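Local coordinates for protein KLLA0E08119p (Kluyveromyces lactis, PDB 3VA7) that probably carboxylates urea with bicarbonate and ATP through a biotin carrier, this chain being the urea carboxylase part of a longer enzyme that probably also hydrolyses allophanate, at residues R1049-L1057 with D1065-F1073. Numbering follows the deposited sequence.
Sequences RTITAWDKL and DHPWLLTPF
With chi1 of Trp-1054 at 170° its indole stands trans to the main-chain nitrogen, and chi2 of -93° turns the ring broadside to Pro-1067. The two side chains run alongside one another in the same direction. Pro-1067 CB sits over one face of the indole, 3.4 Å from the centroid of its six-membered ring and only 8° off the normal, a clear CH-pi contact. Farther along, Trp-1054 CZ3 comes to the edge of the second indole, 4.0 Å from Trp-1068 CE3.

Behind the rings, the backbones meet in a single antiparallel beta bridge, an example of how an irregular loop can be pinned to itself with little regular structure. Asp-1055 N donates to Pro-1067 O (2.9 Å), and Leu-1069 N returns a nearly straight bond to Ala-1053 O (3.2 Å), entering from above the carbonyl plane. That same Ala-1053 O accepts from a water, which in turn accepts from Leu-1070 N. On the flank away from the indoles, Leu-1069 CD1 lies 3.9 Å from Asp-1055 CB, while the Asp-1055 carboxylate turns to Gly-1060, His-1062 and Ile-1059 in the intervening loop.

Both segments belong to the connection between strands 1045-1049 and 1075-1081 of the carboxyltransferase region. Tyr-601 also touches both Trp-1054 and Pro-1067. With Ala-1053 O gripped by two donors, Leu-1069 N and the water, the polar pairing of the two limbs rests on backbone atoms, and the proline-on-indole contact adds an apolar side-chain hold beside it.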
# COMPACT_ATOMS: atom_id res chain seq x y z
N ARG A 1049 10.30 17.14 -10.25
CA ARG A 1049 9.57 16.30 -9.32
C ARG A 1049 9.09 17.05 -8.07
O ARG A 1049 9.83 17.85 -7.52
CB ARG A 1049 10.41 15.07 -8.99
CG ARG A 1049 9.74 14.03 -8.16
CD ARG A 1049 10.68 12.79 -7.94
NE ARG A 1049 12.08 13.13 -7.72
CZ ARG A 1049 12.78 12.82 -6.63
NH1 ARG A 1049 12.24 12.11 -5.65
NH2 ARG A 1049 14.05 13.19 -6.54
N THR A 1050 7.84 16.79 -7.69
CA THR A 1050 7.22 17.20 -6.42
C THR A 1050 6.99 15.99 -5.53
O THR A 1050 7.63 14.93 -5.69
CB THR A 1050 5.75 17.64 -6.57
OG1 THR A 1050 5.33 17.66 -7.95
CG2 THR A 1050 5.44 18.91 -5.79
N ILE A 1051 6.03 16.17 -4.61
CA ILE A 1051 5.51 15.12 -3.76
C ILE A 1051 4.19 14.61 -4.36
O ILE A 1051 3.41 15.38 -4.94
CB ILE A 1051 5.15 15.65 -2.32
CG1 ILE A 1051 4.04 16.73 -2.41
CG2 ILE A 1051 6.38 16.04 -1.57
CD1 ILE A 1051 3.65 17.40 -1.15
N THR A 1052 3.92 13.32 -4.15
CA THR A 1052 2.68 12.70 -4.59
C THR A 1052 1.49 13.40 -4.02
O THR A 1052 1.47 13.76 -2.85
CB THR A 1052 2.60 11.20 -4.17
OG1 THR A 1052 1.40 10.64 -4.73
CG2 THR A 1052 2.62 11.04 -2.68
N ALA A 1053 0.49 13.60 -4.86
CA ALA A 1053 -0.73 14.16 -4.40
C ALA A 1053 -1.72 12.99 -4.11
O ALA A 1053 -2.95 13.11 -4.32
CB ALA A 1053 -1.26 15.10 -5.45
N TRP A 1054 -1.18 11.85 -3.67
CA TRP A 1054 -2.00 10.75 -3.16
C TRP A 1054 -1.49 10.30 -1.81
O TRP A 1054 -0.35 9.90 -1.70
CB TRP A 1054 -1.94 9.59 -4.11
CG TRP A 1054 -2.54 8.30 -3.60
CD1 TRP A 1054 -1.89 7.26 -2.95
CD2 TRP A 1054 -3.91 7.87 -3.78
NE1 TRP A 1054 -2.78 6.23 -2.72
CE2 TRP A 1054 -4.03 6.58 -3.19
CE3 TRP A 1054 -5.06 8.47 -4.35
CZ2 TRP A 1054 -5.24 5.89 -3.15
CZ3 TRP A 1054 -6.26 7.76 -4.33
CH2 TRP A 1054 -6.34 6.47 -3.73
N ASP A 1055 -2.34 10.31 -0.80
CA ASP A 1055 -1.94 10.04 0.57
C ASP A 1055 -2.68 8.75 0.94
O ASP A 1055 -3.77 8.75 1.55
CB ASP A 1055 -2.32 11.27 1.41
CG ASP A 1055 -2.17 11.09 2.92
OD1 ASP A 1055 -1.72 10.00 3.39
OD2 ASP A 1055 -2.53 12.05 3.67
N LYS A 1056 -2.10 7.62 0.54
CA LYS A 1056 -2.78 6.30 0.70
C LYS A 1056 -3.50 6.11 2.05
O LYS A 1056 -4.61 5.62 2.14
CB LYS A 1056 -1.77 5.17 0.51
CG LYS A 1056 -2.40 3.83 0.60
CD LYS A 1056 -1.37 2.78 0.37
CE LYS A 1056 -0.79 2.29 1.67
NZ LYS A 1056 0.50 1.64 1.38
N LEU A 1057 -2.82 6.47 3.13
CA LEU A 1057 -3.38 6.26 4.44
C LEU A 1057 -3.97 7.56 5.02
O LEU A 1057 -4.30 7.62 6.22
CB LEU A 1057 -2.28 5.75 5.35
CG LEU A 1057 -1.52 4.51 4.89
CD1 LEU A 1057 -0.39 4.11 5.92
CD2 LEU A 1057 -2.48 3.41 4.71
N ASP A 1065 -9.87 14.76 3.42
CA ASP A 1065 -10.46 13.61 4.11
C ASP A 1065 -10.36 12.27 3.36
O ASP A 1065 -10.62 11.22 3.93
CB ASP A 1065 -11.92 13.93 4.47
CG ASP A 1065 -12.02 14.95 5.62
OD1 ASP A 1065 -11.16 14.94 6.57
OD2 ASP A 1065 -12.97 15.77 5.58
N HIS A 1066 -10.00 12.31 2.08
CA HIS A 1066 -9.68 11.08 1.35
C HIS A 1066 -8.25 11.06 0.77
O HIS A 1066 -7.59 12.12 0.74
CB HIS A 1066 -10.73 10.83 0.29
CG HIS A 1066 -11.23 12.08 -0.32
ND1 HIS A 1066 -12.50 12.56 -0.06
CD2 HIS A 1066 -10.65 12.96 -1.16
CE1 HIS A 1066 -12.68 13.68 -0.74
NE2 HIS A 1066 -11.57 13.95 -1.41
N PRO A 1067 -7.77 9.90 0.27
CA PRO A 1067 -6.41 9.81 -0.31
C PRO A 1067 -6.10 10.75 -1.48
O PRO A 1067 -4.97 11.23 -1.57
CB PRO A 1067 -6.30 8.35 -0.78
CG PRO A 1067 -7.40 7.62 -0.11
CD PRO A 1067 -8.50 8.62 0.13
N TRP A 1068 -7.04 11.04 -2.36
CA TRP A 1068 -6.74 11.95 -3.45
C TRP A 1068 -6.82 13.40 -2.97
O TRP A 1068 -7.88 13.86 -2.55
CB TRP A 1068 -7.63 11.73 -4.66
CG TRP A 1068 -9.12 11.83 -4.41
CD1 TRP A 1068 -9.92 12.91 -4.67
CD2 TRP A 1068 -9.98 10.81 -3.85
NE1 TRP A 1068 -11.23 12.64 -4.30
CE2 TRP A 1068 -11.30 11.36 -3.81
CE3 TRP A 1068 -9.77 9.50 -3.41
CZ2 TRP A 1068 -12.40 10.64 -3.33
CZ3 TRP A 1068 -10.87 8.77 -2.91
CH2 TRP A 1068 -12.17 9.35 -2.87
N LEU A 1069 -5.70 14.11 -3.00
CA LEU A 1069 -5.63 15.42 -2.40
C LEU A 1069 -6.31 16.48 -3.28
O LEU A 1069 -6.83 17.49 -2.76
CB LEU A 1069 -4.19 15.77 -2.08
CG LEU A 1069 -3.52 15.52 -0.70
CD1 LEU A 1069 -4.19 14.47 0.17
CD2 LEU A 1069 -1.99 15.27 -0.75
N LEU A 1070 -6.36 16.26 -4.60
CA LEU A 1070 -6.90 17.28 -5.50
C LEU A 1070 -8.33 17.06 -5.96
O LEU A 1070 -8.84 15.95 -5.95
CB LEU A 1070 -5.99 17.45 -6.71
CG LEU A 1070 -4.50 17.59 -6.42
CD1 LEU A 1070 -3.71 17.66 -7.66
CD2 LEU A 1070 -4.21 18.81 -5.56
N THR A 1071 -8.97 18.13 -6.41
CA THR A 1071 -10.30 18.05 -6.97
C THR A 1071 -10.28 18.92 -8.22
O THR A 1071 -9.58 19.95 -8.25
CB THR A 1071 -11.33 18.63 -5.99
OG1 THR A 1071 -11.33 17.86 -4.80
CG2 THR A 1071 -12.71 18.63 -6.61
N PRO A 1072 -11.09 18.55 -9.24
CA PRO A 1072 -11.20 19.45 -10.40
C PRO A 1072 -11.57 20.86 -9.98
O PRO A 1072 -12.37 21.06 -9.02
CB PRO A 1072 -12.32 18.83 -11.22
CG PRO A 1072 -12.25 17.33 -10.85
CD PRO A 1072 -11.86 17.30 -9.41
N PHE A 1073 -10.95 21.83 -10.68
CA PHE A 1073 -11.05 23.28 -10.36
C PHE A 1073 -10.09 23.80 -9.29
O PHE A 1073 -9.95 25.00 -9.17
CB PHE A 1073 -12.48 23.72 -10.01
CG PHE A 1073 -13.46 23.47 -11.10
CD1 PHE A 1073 -14.53 22.61 -10.90
CD2 PHE A 1073 -13.29 24.04 -12.35
CE1 PHE A 1073 -15.42 22.37 -11.93
CE2 PHE A 1073 -14.19 23.80 -13.39
CZ PHE A 1073 -15.23 22.97 -13.20
O HOH W 1 -5.07 14.04 -5.90